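Local coordinates for protein DNA polymerase (Pyrobaculum calidifontis, PDB 5MDN) that probably copies DNA as a family B polymerase, adding nucleotides from deoxyribonucleoside triphosphates to a growing strand with release of diphosphate, at residues Gly139-Leu144 and Asp254-Val259; Leu166-Glu171 and Asp225-Tyr230; Val172-Gly177 and His314-Tyr319; Val186-Val191 and Val200-Gly205; Val211-Val216 and Gly248-Val253. All blocks are in the same frame, centred on the assembly; numbering follows the deposited sequence.

Contact 1. Residues Gly139-Leu144 and Asp254-Val259; sequences GKLGPL and DRLGGV
A type II' beta turn, L141 to L144, reverses the chain between strands 131-141 and 144-155 and meets, tip to tip, the type I turn D254 to G257. L141 N donates to L144 O and L144 N to L141 O, making a tight two-residue hairpin. G142 suits the first corner: it takes a positive phi of 64°, and a CB there would run into the ring of P143. The facing turn is pinned from within by D254. Its OD1 accepts from L256 N at 2.9 Å, an Asx turn, and also from G258 N, both donors lying above the carboxylate plane.

No hydrogen bond crosses the gap; the contact is apolar. L256 is its main knob, with CG beside its own backbone N (chi1 -64°) and CD1 reaching across. That methyl lies 3.8 Å from L141 O. It also comes within 4.2 Å of L144 CD1, the two leucines crossing at about a right angle. P143 sits alongside, its CG 3.8 Å from R255 O. On the side of R255, L144 CD2 lies 4.1 Å from R255 CD, so a branched leucine lies across the aliphatic part of an arginine whose chain is extended from CG to NE. This extension carries the guanidinium past the apolar patch to D225 and D223, with which it forms salt bridges.

Around the junction, F22 of strand 17-24 touches both L144 and L256, V32 of strand 30-35 packs on L144, and R255 is hydrogen-bonded through its backbone to V271. The loop after helix 232-247 is thereby laid against the sheet containing the hairpin.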
# COMPACT_ATOMS: atom_id res chain seq x y z
N GLY A 139 -25.47 15.05 25.35
CA GLY A 139 -25.81 16.02 24.32
C GLY A 139 -25.10 15.76 23.00
O GLY A 139 -24.36 14.80 22.83
N LYS A 140 -25.37 16.65 22.05
CA LYS A 140 -24.81 16.57 20.72
C LYS A 140 -23.43 17.22 20.64
O LYS A 140 -23.01 17.98 21.52
CB LYS A 140 -25.76 17.24 19.72
CG LYS A 140 -27.12 16.55 19.65
CD LYS A 140 -28.09 17.26 18.72
CE LYS A 140 -27.75 17.03 17.26
NZ LYS A 140 -28.83 17.53 16.37
N LEU A 141 -22.71 16.90 19.56
CA LEU A 141 -21.50 17.62 19.16
C LEU A 141 -21.68 17.93 17.68
O LEU A 141 -21.52 17.04 16.83
CB LEU A 141 -20.24 16.81 19.42
CG LEU A 141 -18.96 17.30 18.73
CD1 LEU A 141 -18.65 18.74 19.10
CD2 LEU A 141 -17.78 16.40 19.06
N GLY A 142 -22.02 19.17 17.37
CA GLY A 142 -22.47 19.50 16.04
C GLY A 142 -23.78 18.79 15.74
O GLY A 142 -24.73 18.85 16.53
N PRO A 143 -23.84 18.09 14.61
CA PRO A 143 -25.04 17.28 14.32
C PRO A 143 -25.03 15.91 14.96
O PRO A 143 -26.09 15.27 15.03
CB PRO A 143 -25.01 17.17 12.79
CG PRO A 143 -23.56 17.23 12.44
CD PRO A 143 -22.88 18.09 13.49
N LEU A 144 -23.87 15.43 15.44
CA LEU A 144 -23.68 14.07 15.92
C LEU A 144 -23.98 13.97 17.41
O LEU A 144 -23.62 14.87 18.18
CB LEU A 144 -22.24 13.60 15.67
CG LEU A 144 -21.72 13.67 14.24
CD1 LEU A 144 -20.21 13.51 14.23
CD2 LEU A 144 -22.38 12.60 13.39
N ASP A 254 -16.05 17.19 5.89
CA ASP A 254 -16.08 16.26 7.00
C ASP A 254 -17.35 16.46 7.84
O ASP A 254 -18.15 17.36 7.60
CB ASP A 254 -14.79 16.37 7.82
CG ASP A 254 -14.70 17.64 8.67
OD1 ASP A 254 -15.73 18.23 9.07
OD2 ASP A 254 -13.56 18.05 8.96
N ARG A 255 -17.53 15.60 8.85
CA ARG A 255 -18.77 15.57 9.61
C ARG A 255 -18.90 16.70 10.62
O ARG A 255 -19.98 16.85 11.22
CB ARG A 255 -18.95 14.21 10.30
CG ARG A 255 -19.36 13.12 9.32
CD ARG A 255 -20.20 12.05 10.00
NE ARG A 255 -20.72 11.07 9.05
CZ ARG A 255 -20.38 9.79 8.99
NH1 ARG A 255 -19.50 9.29 9.84
NH2 ARG A 255 -20.93 9.00 8.08
N LEU A 256 -17.86 17.50 10.85
CA LEU A 256 -17.95 18.67 11.71
C LEU A 256 -17.72 19.95 10.90
O LEU A 256 -17.12 20.91 11.38
CB LEU A 256 -16.98 18.60 12.89
CG LEU A 256 -17.17 17.49 13.94
CD1 LEU A 256 -18.62 17.39 14.39
CD2 LEU A 256 -16.65 16.14 13.45
N GLY A 257 -18.24 19.96 9.68
CA GLY A 257 -18.13 21.13 8.81
C GLY A 257 -16.72 21.59 8.54
O GLY A 257 -16.51 22.78 8.28
N GLY A 258 -15.74 20.69 8.59
CA GLY A 258 -14.35 21.03 8.41
C GLY A 258 -13.81 20.56 7.07
O GLY A 258 -14.44 19.80 6.33
N VAL A 259 -12.60 21.02 6.77
CA VAL A 259 -11.95 20.75 5.48
C VAL A 259 -10.94 19.62 5.65
O VAL A 259 -10.48 19.37 6.77
CB VAL A 259 -11.28 22.02 4.93
CG1 VAL A 259 -12.26 23.19 4.97
CG2 VAL A 259 -10.02 22.35 5.71

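Contact 2. Residues Leu166-Glu171 and Asp225-Tyr230; sequences LAFDIE and DVIVGY
Three backbone hydrogen bonds join the strands in parallel register, L166 opposite I227 and A167 opposite V228. L166 N gives to V226 O at 3.0 Å, nearly along the C=O axis. V228 N returns to L166 O at 2.9 Å, in the carbonyl plane and fairly straight (166°). F168 N then reaches V228 O at 3.2 Å. Small A167 and branched V228 share one face, A167 CB lying 4.1 Å from V228 CG2; L166 and I227 share the other, where L166 CD2 stands 4.3 Å from I227 CG1.

F168 places its CG between backbone N and carbonyl carbon (chi1 84°), which brings the ring obliquely to I227, F168 CE1 meeting I227 CG2 at 3.8 Å. G229 suits the adjoining position, since a CB there would crowd the ring. An alanine in place of F168 would probably loosen this packing by losing the contacts with I227 and with the next shell, the rings of W237 and F215. D236 of helix 232-247 also borders the ring.

One residue on, D169 belongs with D236 to a magnesium site, unoccupied in this chain. A central strand bearing a metal-binding aspartate, with a parallel neighbour, is characteristic of the RNase H-like fold of the exonuclease domain.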
# COMPACT_ATOMS: atom_id res chain seq x y z
N LEU A 166 -18.98 6.46 -0.92
CA LEU A 166 -19.00 7.45 -1.99
C LEU A 166 -17.69 7.36 -2.77
O LEU A 166 -16.61 7.57 -2.20
CB LEU A 166 -19.19 8.86 -1.44
CG LEU A 166 -19.15 9.98 -2.48
CD1 LEU A 166 -20.54 10.23 -3.05
CD2 LEU A 166 -18.55 11.25 -1.91
N ALA A 167 -17.78 7.04 -4.05
CA ALA A 167 -16.66 7.12 -4.97
C ALA A 167 -16.69 8.46 -5.70
O ALA A 167 -17.76 8.99 -6.01
CB ALA A 167 -16.69 5.97 -5.98
N PHE A 168 -15.51 9.01 -5.96
CA PHE A 168 -15.43 10.28 -6.67
C PHE A 168 -14.19 10.30 -7.55
O PHE A 168 -13.15 9.71 -7.21
CB PHE A 168 -15.43 11.46 -5.70
CG PHE A 168 -14.08 11.79 -5.13
CD1 PHE A 168 -13.53 11.02 -4.12
CD2 PHE A 168 -13.37 12.89 -5.58
CE1 PHE A 168 -12.28 11.33 -3.59
CE2 PHE A 168 -12.13 13.21 -5.06
CZ PHE A 168 -11.59 12.42 -4.06
N ASP A 169 -14.31 10.98 -8.69
CA ASP A 169 -13.23 11.15 -9.64
C ASP A 169 -13.27 12.58 -10.16
O ASP A 169 -14.33 13.19 -10.23
CB ASP A 169 -13.35 10.15 -10.80
CG ASP A 169 -12.09 10.09 -11.65
OD1 ASP A 169 -11.06 9.59 -11.16
OD2 ASP A 169 -12.14 10.54 -12.81
N ILE A 170 -12.10 13.11 -10.52
CA ILE A 170 -11.99 14.46 -11.05
C ILE A 170 -11.15 14.44 -12.32
O ILE A 170 -10.35 13.53 -12.56
CB ILE A 170 -11.39 15.46 -10.04
CG1 ILE A 170 -9.88 15.28 -9.94
CG2 ILE A 170 -12.03 15.30 -8.66
CD1 ILE A 170 -9.20 16.34 -9.10
N GLU A 171 -11.34 15.47 -13.14
CA GLU A 171 -10.45 15.78 -14.24
C GLU A 171 -10.19 17.27 -14.29
O GLU A 171 -11.12 18.08 -14.13
CB GLU A 171 -11.02 15.29 -15.58
CG GLU A 171 -11.03 13.77 -15.74
CD GLU A 171 -9.64 13.15 -15.64
OE1 GLU A 171 -8.64 13.84 -15.92
OE2 GLU A 171 -9.56 11.96 -15.26
N ASP A 225 -19.88 7.39 4.88
CA ASP A 225 -18.98 6.90 5.92
C ASP A 225 -17.58 6.64 5.37
O ASP A 225 -16.59 6.85 6.08
CB ASP A 225 -19.54 5.62 6.54
CG ASP A 225 -20.94 5.81 7.11
OD1 ASP A 225 -21.11 6.66 8.01
OD2 ASP A 225 -21.86 5.10 6.65
N VAL A 226 -17.49 6.17 4.13
CA VAL A 226 -16.22 5.96 3.45
C VAL A 226 -16.22 6.78 2.16
O VAL A 226 -17.21 6.80 1.43
CB VAL A 226 -15.98 4.47 3.15
CG1 VAL A 226 -14.54 4.24 2.69
CG2 VAL A 226 -16.29 3.62 4.37
N ILE A 227 -15.10 7.45 1.89
CA ILE A 227 -14.88 8.14 0.62
C ILE A 227 -13.72 7.44 -0.08
O ILE A 227 -12.60 7.42 0.43
CB ILE A 227 -14.59 9.63 0.83
CG1 ILE A 227 -15.84 10.36 1.31
CG2 ILE A 227 -14.07 10.26 -0.46
CD1 ILE A 227 -15.61 11.82 1.66
N VAL A 228 -14.00 6.87 -1.25
CA VAL A 228 -13.01 6.12 -2.02
C VAL A 228 -12.66 6.89 -3.28
O VAL A 228 -13.53 7.49 -3.92
CB VAL A 228 -13.51 4.71 -2.36
CG1 VAL A 228 -13.05 3.71 -1.31
CG2 VAL A 228 -15.02 4.70 -2.49
N GLY A 229 -11.37 6.87 -3.63
CA GLY A 229 -10.90 7.42 -4.88
C GLY A 229 -9.69 6.63 -5.34
O GLY A 229 -9.19 5.76 -4.63
N TYR A 230 -9.23 6.94 -6.55
CA TYR A 230 -8.02 6.35 -7.09
C TYR A 230 -6.96 7.43 -7.20
O TYR A 230 -7.12 8.40 -7.95
CB TYR A 230 -8.29 5.70 -8.45
CG TYR A 230 -7.24 4.68 -8.83
CD1 TYR A 230 -6.07 5.05 -9.49
CD2 TYR A 230 -7.41 3.34 -8.50
CE1 TYR A 230 -5.11 4.11 -9.82
CE2 TYR A 230 -6.45 2.39 -8.83
CZ TYR A 230 -5.31 2.79 -9.49
OH TYR A 230 -4.35 1.86 -9.82

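Contact 3. Residues Val172-Gly177 and His314-Tyr319; sequences VYNERG and HKVYEY
With CG anti to the backbone N (chi1 -166°), Y173 swings its ring back over the short helix 316-320, while Y317 sets its own CG in the crowded position between N and carbonyl carbon (chi1 76°) and turns its ring toward E175. These torsions interleave the loop that leaves strand 165-172 of the exonuclease domain with the first turn of that weakly bonded helix, the two chain directions lying at right angles.

The rings do not stack on each other; each is met by an aliphatic group. Y317 CB lies over one face of the Y173 ring, 3.9 Å from its centroid, a CH-pi contact. In a second one E175 CA lies over a face of the Y317 ring, 4.0 Å from the centroid and displaced toward the rim. The extended glutamate chain continues across this ring, with CG 3.7 Å from Y317 CD2. E318 CB occupies the opposite face, so Y317 is sandwiched between its own helix and the loop. A flat, broad tyrosine suits this slot because both faces can receive C-H groups.

N174 adopts a positive phi of 65° and lies crosswise to V316, its amide at the edge of the Y317 ring. A bound magnesium ion is about 5 Å from the N174 side chain, placing the contact close to the metal region of the domain. At the far end of the Y173 ring, OH is hydrogen-bonded to N321 OD1, just beyond the helix segment. V316 is buried and points toward the loop, its CG2 lying against the carbonyls of V172 and Y173 and 3.4 Å from N174 ND2.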
# COMPACT_ATOMS: atom_id res chain seq x y z
N VAL A 172 -8.93 17.64 -14.49
CA VAL A 172 -8.46 19.02 -14.38
C VAL A 172 -7.95 19.46 -15.74
O VAL A 172 -7.28 18.68 -16.43
CB VAL A 172 -7.38 19.15 -13.29
CG1 VAL A 172 -6.74 20.52 -13.33
CG2 VAL A 172 -7.97 18.87 -11.91
N TYR A 173 -8.23 20.71 -16.10
CA TYR A 173 -7.94 21.30 -17.41
C TYR A 173 -6.59 20.89 -17.99
O TYR A 173 -6.54 20.19 -19.00
CB TYR A 173 -8.03 22.82 -17.30
CG TYR A 173 -8.08 23.54 -18.63
CD1 TYR A 173 -9.10 23.30 -19.53
CD2 TYR A 173 -7.11 24.48 -18.97
CE1 TYR A 173 -9.16 23.95 -20.74
CE2 TYR A 173 -7.16 25.14 -20.17
CZ TYR A 173 -8.18 24.87 -21.06
OH TYR A 173 -8.23 25.54 -22.26
N ASN A 174 -5.49 21.35 -17.38
CA ASN A 174 -4.13 20.88 -17.67
C ASN A 174 -3.65 21.21 -19.09
O ASN A 174 -2.77 20.52 -19.63
CB ASN A 174 -3.99 19.38 -17.35
CG ASN A 174 -4.11 18.46 -18.58
OD1 ASN A 174 -3.22 17.66 -18.84
ND2 ASN A 174 -5.20 18.58 -19.32
N GLU A 175 -4.17 22.28 -19.71
CA GLU A 175 -3.71 22.66 -21.05
C GLU A 175 -2.19 22.75 -21.12
O GLU A 175 -1.57 22.29 -22.09
CB GLU A 175 -4.33 23.99 -21.48
CG GLU A 175 -3.94 24.42 -22.89
CD GLU A 175 -4.39 25.84 -23.22
OE1 GLU A 175 -5.38 26.30 -22.62
OE2 GLU A 175 -3.75 26.48 -24.08
N ARG A 176 -1.58 23.34 -20.10
CA ARG A 176 -0.13 23.32 -19.92
C ARG A 176 0.24 22.17 -18.98
O ARG A 176 0.06 22.27 -17.77
CB ARG A 176 0.35 24.66 -19.39
CG ARG A 176 -0.52 25.24 -18.28
CD ARG A 176 -0.30 26.73 -18.11
NE ARG A 176 -0.30 27.11 -16.70
CZ ARG A 176 -1.37 27.49 -16.02
NH1 ARG A 176 -2.56 27.54 -16.62
NH2 ARG A 176 -1.27 27.82 -14.74
N GLY A 177 0.77 21.09 -19.56
CA GLY A 177 1.21 19.89 -18.86
C GLY A 177 0.60 19.58 -17.51
O GLY A 177 -0.57 19.23 -17.40
N HIS A 314 -3.45 13.34 -21.07
CA HIS A 314 -2.82 14.63 -21.28
C HIS A 314 -3.63 15.57 -22.16
O HIS A 314 -3.19 16.71 -22.39
CB HIS A 314 -1.43 14.43 -21.89
CG HIS A 314 -1.44 13.85 -23.27
ND1 HIS A 314 -1.11 14.58 -24.39
CD2 HIS A 314 -1.74 12.61 -23.71
CE1 HIS A 314 -1.20 13.82 -25.46
NE2 HIS A 314 -1.58 12.61 -25.08
N LYS A 315 -4.79 15.16 -22.67
CA LYS A 315 -5.62 15.99 -23.54
C LYS A 315 -7.06 16.04 -23.05
O LYS A 315 -8.01 15.78 -23.80
CB LYS A 315 -5.58 15.49 -24.98
CG LYS A 315 -4.19 15.40 -25.58
CD LYS A 315 -4.25 15.00 -27.04
CE LYS A 315 -3.66 16.07 -27.94
NZ LYS A 315 -3.70 15.68 -29.38
N VAL A 316 -7.27 16.38 -21.77
CA VAL A 316 -8.64 16.62 -21.33
C VAL A 316 -9.06 18.04 -21.69
O VAL A 316 -10.26 18.31 -21.87
CB VAL A 316 -8.81 16.34 -19.83
CG1 VAL A 316 -8.05 15.10 -19.41
CG2 VAL A 316 -8.40 17.54 -19.00
N TYR A 317 -8.11 18.98 -21.76
CA TYR A 317 -8.44 20.33 -22.23
C TYR A 317 -8.98 20.29 -23.65
O TYR A 317 -9.95 21.00 -23.97
CB TYR A 317 -7.21 21.23 -22.13
CG TYR A 317 -6.18 21.01 -23.22
CD1 TYR A 317 -5.22 20.02 -23.10
CD2 TYR A 317 -6.17 21.80 -24.36
CE1 TYR A 317 -4.28 19.81 -24.09
CE2 TYR A 317 -5.23 21.61 -25.36
CZ TYR A 317 -4.28 20.61 -25.22
OH TYR A 317 -3.35 20.41 -26.21
N GLU A 318 -8.37 19.48 -24.51
CA GLU A 318 -8.79 19.42 -25.91
C GLU A 318 -10.22 18.89 -26.03
O GLU A 318 -11.02 19.43 -26.81
CB GLU A 318 -7.79 18.59 -26.71
CG GLU A 318 -8.03 18.56 -28.20
CD GLU A 318 -6.78 18.18 -28.97
OE1 GLU A 318 -5.89 19.06 -29.06
OE2 GLU A 318 -6.67 17.04 -29.46
N TYR A 319 -10.55 17.84 -25.28
CA TYR A 319 -11.92 17.33 -25.30
C TYR A 319 -12.89 18.28 -24.59
O TYR A 319 -14.11 18.13 -24.77
CB TYR A 319 -11.98 15.95 -24.65
CG TYR A 319 -11.44 14.83 -25.52
CD1 TYR A 319 -10.11 14.78 -25.89
CD2 TYR A 319 -12.28 13.81 -25.97
CE1 TYR A 319 -9.62 13.76 -26.68
CE2 TYR A 319 -11.80 12.79 -26.76
CZ TYR A 319 -10.47 12.77 -27.12
OH TYR A 319 -9.99 11.75 -27.91

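Contact 4. Residues Val186-Val191 and Val200-Gly205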
# COMPACT_ATOMS: atom_id res chain seq x y z
N VAL A 186 -11.05 22.95 -12.08
CA VAL A 186 -11.56 21.58 -12.03
C VAL A 186 -12.69 21.47 -13.05
O VAL A 186 -13.78 22.02 -12.85
CB VAL A 186 -12.04 21.21 -10.62
CG1 VAL A 186 -12.72 19.84 -10.63
CG2 VAL A 186 -10.87 21.21 -9.65
N VAL A 187 -12.43 20.76 -14.15
CA VAL A 187 -13.35 20.76 -15.28
C VAL A 187 -14.57 19.87 -15.01
O VAL A 187 -15.71 20.28 -15.24
CB VAL A 187 -12.60 20.34 -16.56
CG1 VAL A 187 -13.44 19.40 -17.42
CG2 VAL A 187 -12.20 21.58 -17.37
N MET A 188 -14.34 18.66 -14.52
CA MET A 188 -15.42 17.73 -14.24
C MET A 188 -15.14 17.00 -12.93
O MET A 188 -13.99 16.78 -12.55
CB MET A 188 -15.60 16.70 -15.37
CG MET A 188 -16.49 17.16 -16.51
SD MET A 188 -16.67 15.87 -17.76
CE MET A 188 -18.03 16.52 -18.73
N LEU A 189 -16.22 16.63 -12.24
CA LEU A 189 -16.12 15.86 -11.01
C LEU A 189 -17.35 14.97 -10.92
O LEU A 189 -18.46 15.47 -10.75
CB LEU A 189 -16.01 16.77 -9.79
CG LEU A 189 -15.63 16.16 -8.43
CD1 LEU A 189 -14.95 17.21 -7.56
CD2 LEU A 189 -16.83 15.58 -7.72
N ALA A 190 -17.15 13.66 -11.02
CA ALA A 190 -18.23 12.70 -10.88
C ALA A 190 -18.22 12.08 -9.50
O ALA A 190 -17.18 11.97 -8.85
CB ALA A 190 -18.13 11.59 -11.93
N VAL A 191 -19.41 11.67 -9.05
CA VAL A 191 -19.58 10.95 -7.80
C VAL A 191 -20.49 9.76 -8.05
O VAL A 191 -21.43 9.84 -8.86
CB VAL A 191 -20.14 11.84 -6.67
CG1 VAL A 191 -19.19 12.99 -6.37
CG2 VAL A 191 -21.52 12.38 -7.05
N VAL A 200 -22.53 14.15 -12.13
CA VAL A 200 -21.33 14.79 -12.65
C VAL A 200 -21.54 16.29 -12.61
O VAL A 200 -22.47 16.81 -13.23
CB VAL A 200 -20.99 14.33 -14.07
CG1 VAL A 200 -19.60 14.80 -14.46
CG2 VAL A 200 -21.10 12.82 -14.18
N PHE A 201 -20.68 16.99 -11.88
CA PHE A 201 -20.70 18.45 -11.82
C PHE A 201 -19.67 18.98 -12.81
O PHE A 201 -18.47 18.76 -12.64
CB PHE A 201 -20.41 18.94 -10.41
CG PHE A 201 -21.24 18.27 -9.34
CD1 PHE A 201 -22.57 18.61 -9.17
CD2 PHE A 201 -20.68 17.32 -8.51
CE1 PHE A 201 -23.33 18.00 -8.19
CE2 PHE A 201 -21.43 16.71 -7.53
CZ PHE A 201 -22.76 17.04 -7.37
N GLU A 202 -20.14 19.67 -13.84
CA GLU A 202 -19.27 20.29 -14.83
C GLU A 202 -19.21 21.79 -14.61
O GLU A 202 -20.18 22.41 -14.15
CB GLU A 202 -19.74 20.02 -16.26
CG GLU A 202 -20.66 18.83 -16.45
CD GLU A 202 -21.16 18.71 -17.88
OE1 GLU A 202 -20.42 19.12 -18.80
OE2 GLU A 202 -22.29 18.23 -18.08
N ALA A 203 -18.07 22.37 -14.95
CA ALA A 203 -17.87 23.80 -14.80
C ALA A 203 -18.55 24.57 -15.94
O ALA A 203 -19.00 24.01 -16.94
CB ALA A 203 -16.37 24.10 -14.77
N GLU A 204 -18.60 25.89 -15.76
CA GLU A 204 -18.84 26.81 -16.86
C GLU A 204 -17.50 27.28 -17.41
O GLU A 204 -16.67 27.80 -16.66
CB GLU A 204 -19.65 28.03 -16.42
CG GLU A 204 -21.00 27.72 -15.87
CD GLU A 204 -21.94 28.91 -15.88
OE1 GLU A 204 -21.71 29.88 -16.65
OE2 GLU A 204 -22.92 28.87 -15.11
N GLY A 205 -17.31 27.08 -18.72
CA GLY A 205 -16.10 27.42 -19.44
C GLY A 205 -15.06 28.22 -18.68
O GLY A 205 -15.08 29.46 -18.71
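Strands 186-193 and 198-202 form a beta hairpin at one edge of the exonuclease sheet, and their side chains mesh differently on its two faces. On the face of M188, A190, V200 and E202, small A190 leaves a hollow into which V200 leans, its CG2 3.9 Å from A190 CB. Next to it the extended M188 chain runs alongside E202, pointing the same way, and its CE lies 3.5 Å from E202 OE1. The M188 CG also approaches V200 CG1, closing the row. Helix 326-356 covers this face, M330 reaching M188 and E202.

On the other face F201 is the large bump. Its ring is approached obliquely by V191 and lies near L189, whose CD2 is 4.3 Å from F201 CD2, with helix 209-222 beyond. A203 tucks its methyl toward V186 O at 3.8 Å, a small residue where the strand ends.

L189 and F201 form a hydrogen-bonded pair: F201 N to L189 O is 2.9 Å and L189 N to F201 O 3.1 Å. A third bond runs from A203 N to V187 O, in the carbonyl plane. V187 and M188 together face E171 in a classic beta bulge. Backbone bonds thus set the register, while apolar side chains bind each face to its covering helix.

Contact 5. Residues Val211-Val216 and Gly248-Val253; sequences VIRGFV and GVPLRV
Three side chains on one flank of helix 209-222, I212, R213 and V216, face the irregular segment that follows helix 232-247 in the exonuclease domain. That second helix ends in a Schellman motif at G248, where a positive phi of 66° suits glycine, and the chain then runs past the first helix through two successive inverse gamma turns centred on L251 and R252.

V249 and I212 cross obliquely, V249 CG1 meeting I212 CG2 at 3.7 Å. One turn along the helix V216 presents both branches. Its CG2, beside its own backbone N, lies obliquely against L251, 3.7 Å from CD1, and is 4.0 Å from V253 CG1. CG1, anti to the backbone N (chi1 174°), turns instead to the carbonyl of R252. An alanine in place of V216 would probably leave L251 and V253 less firmly held, because both of these methyl contacts would be lost. L251, with CG anti to its backbone N, also sends CD1 to the edge of the F215 ring, 4.4 Å from CD2. Beta-branched valine and isoleucine suit the helix flank, offering methyls close to the backbone, whereas the longer leucine can reach between V216 and F215.

At the margin R213 bends at chi2 and chi3, so that NH1 comes within 3.6 Å of V249 CG2, at an oblique angle. Its NE is salt-bridged to D217, which would probably ease the crowding of positive charge with R252 and K220. The guanidinium planes of R213 and R252 are 23° apart, and their NH2 atoms approach to 4.1 Å.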
# COMPACT_ATOMS: atom_id res chain seq x y z
N VAL A 211 -18.92 23.47 -9.38
CA VAL A 211 -18.59 22.06 -9.20
C VAL A 211 -18.09 21.80 -7.78
O VAL A 211 -18.50 20.82 -7.14
CB VAL A 211 -17.57 21.61 -10.26
CG1 VAL A 211 -16.40 22.58 -10.34
CG2 VAL A 211 -17.07 20.21 -9.95
N ILE A 212 -17.20 22.65 -7.27
CA ILE A 212 -16.74 22.48 -5.89
C ILE A 212 -17.90 22.66 -4.92
O ILE A 212 -18.03 21.92 -3.94
CB ILE A 212 -15.59 23.46 -5.58
CG1 ILE A 212 -14.36 23.13 -6.43
CG2 ILE A 212 -15.22 23.40 -4.10
CD1 ILE A 212 -13.21 24.10 -6.25
N ARG A 213 -18.77 23.64 -5.19
CA ARG A 213 -19.98 23.80 -4.39
C ARG A 213 -20.86 22.56 -4.48
O ARG A 213 -21.42 22.11 -3.48
CB ARG A 213 -20.74 25.04 -4.85
CG ARG A 213 -21.88 25.45 -3.94
CD ARG A 213 -21.34 25.92 -2.60
NE ARG A 213 -21.54 24.94 -1.53
CZ ARG A 213 -20.77 24.86 -0.45
NH1 ARG A 213 -19.76 25.69 -0.28
NH2 ARG A 213 -21.03 23.94 0.48
N GLY A 214 -21.00 22.00 -5.69
CA GLY A 214 -21.83 20.82 -5.86
C GLY A 214 -21.26 19.59 -5.18
O GLY A 214 -22.00 18.79 -4.59
N PHE A 215 -19.94 19.42 -5.25
CA PHE A 215 -19.29 18.30 -4.57
C PHE A 215 -19.50 18.38 -3.06
O PHE A 215 -19.90 17.40 -2.42
CB PHE A 215 -17.80 18.26 -4.91
CG PHE A 215 -17.06 17.13 -4.24
CD1 PHE A 215 -17.53 15.83 -4.31
CD2 PHE A 215 -15.87 17.38 -3.57
CE1 PHE A 215 -16.84 14.80 -3.70
CE2 PHE A 215 -15.18 16.35 -2.96
CZ PHE A 215 -15.67 15.06 -3.02
N VAL A 216 -19.22 19.55 -2.47
CA VAL A 216 -19.36 19.71 -1.03
C VAL A 216 -20.80 19.47 -0.59
O VAL A 216 -21.06 18.77 0.39
CB VAL A 216 -18.86 21.11 -0.60
CG1 VAL A 216 -19.14 21.34 0.87
CG2 VAL A 216 -17.37 21.25 -0.88
N GLY A 248 -11.93 30.69 -3.05
CA GLY A 248 -12.63 31.18 -1.88
C GLY A 248 -13.95 30.50 -1.61
O GLY A 248 -14.86 31.13 -1.04
N VAL A 249 -14.10 29.24 -1.99
CA VAL A 249 -15.22 28.41 -1.59
C VAL A 249 -14.68 27.31 -0.68
O VAL A 249 -13.79 26.55 -1.09
CB VAL A 249 -15.97 27.83 -2.80
CG1 VAL A 249 -15.02 27.13 -3.77
CG2 VAL A 249 -17.07 26.88 -2.34
N PRO A 250 -15.16 27.20 0.56
CA PRO A 250 -14.53 26.26 1.50
C PRO A 250 -14.88 24.81 1.19
O PRO A 250 -16.00 24.50 0.78
CB PRO A 250 -15.10 26.69 2.86
CG PRO A 250 -16.42 27.30 2.53
CD PRO A 250 -16.26 27.96 1.18
N LEU A 251 -13.90 23.93 1.38
CA LEU A 251 -14.05 22.51 1.07
C LEU A 251 -14.46 21.74 2.32
O LEU A 251 -13.77 20.84 2.80
CB LEU A 251 -12.75 21.97 0.48
CG LEU A 251 -12.74 20.58 -0.17
CD1 LEU A 251 -13.81 20.46 -1.24
CD2 LEU A 251 -11.36 20.26 -0.73
N ARG A 252 -15.62 22.11 2.85
CA ARG A 252 -16.10 21.60 4.14
C ARG A 252 -16.86 20.30 3.89
O ARG A 252 -18.07 20.29 3.69
CB ARG A 252 -16.98 22.63 4.83
CG ARG A 252 -16.28 23.92 5.18
CD ARG A 252 -17.24 24.88 5.87
NE ARG A 252 -18.41 25.15 5.04
CZ ARG A 252 -19.61 24.63 5.26
NH1 ARG A 252 -19.80 23.80 6.28
NH2 ARG A 252 -20.63 24.92 4.45
N VAL A 253 -16.13 19.18 3.92
CA VAL A 253 -16.72 17.88 3.61
C VAL A 253 -16.80 16.94 4.81
O VAL A 253 -17.57 15.97 4.75
CB VAL A 253 -15.97 17.20 2.45
CG1 VAL A 253 -16.14 17.99 1.16
CG2 VAL A 253 -14.50 17.03 2.79

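In the fold
Contacts 2 and 4 are the buried ones, contact 2 on inner strands of the exonuclease sheet and contact 4 at its 198-202 edge, with strand 165-172 pairing with 186-193 between them. In both, backbone hydrogen bonds carry the join, parallel in one and antiparallel in the other. Contacts 1, 3 and 5 are only partly buried, involve loops, and have no clear hydrogen bond across them; packing replaces it, mostly aliphatic in 1 and 5, CH-pi in 3. Helix 209-222 serves contact 5 while also packing against contacts 2 and 4. Contact 1 touches contact 2 through the R255-D225 salt bridge, whereas contacts 1 and 3 remain about 17 Å apart at their nearest atoms.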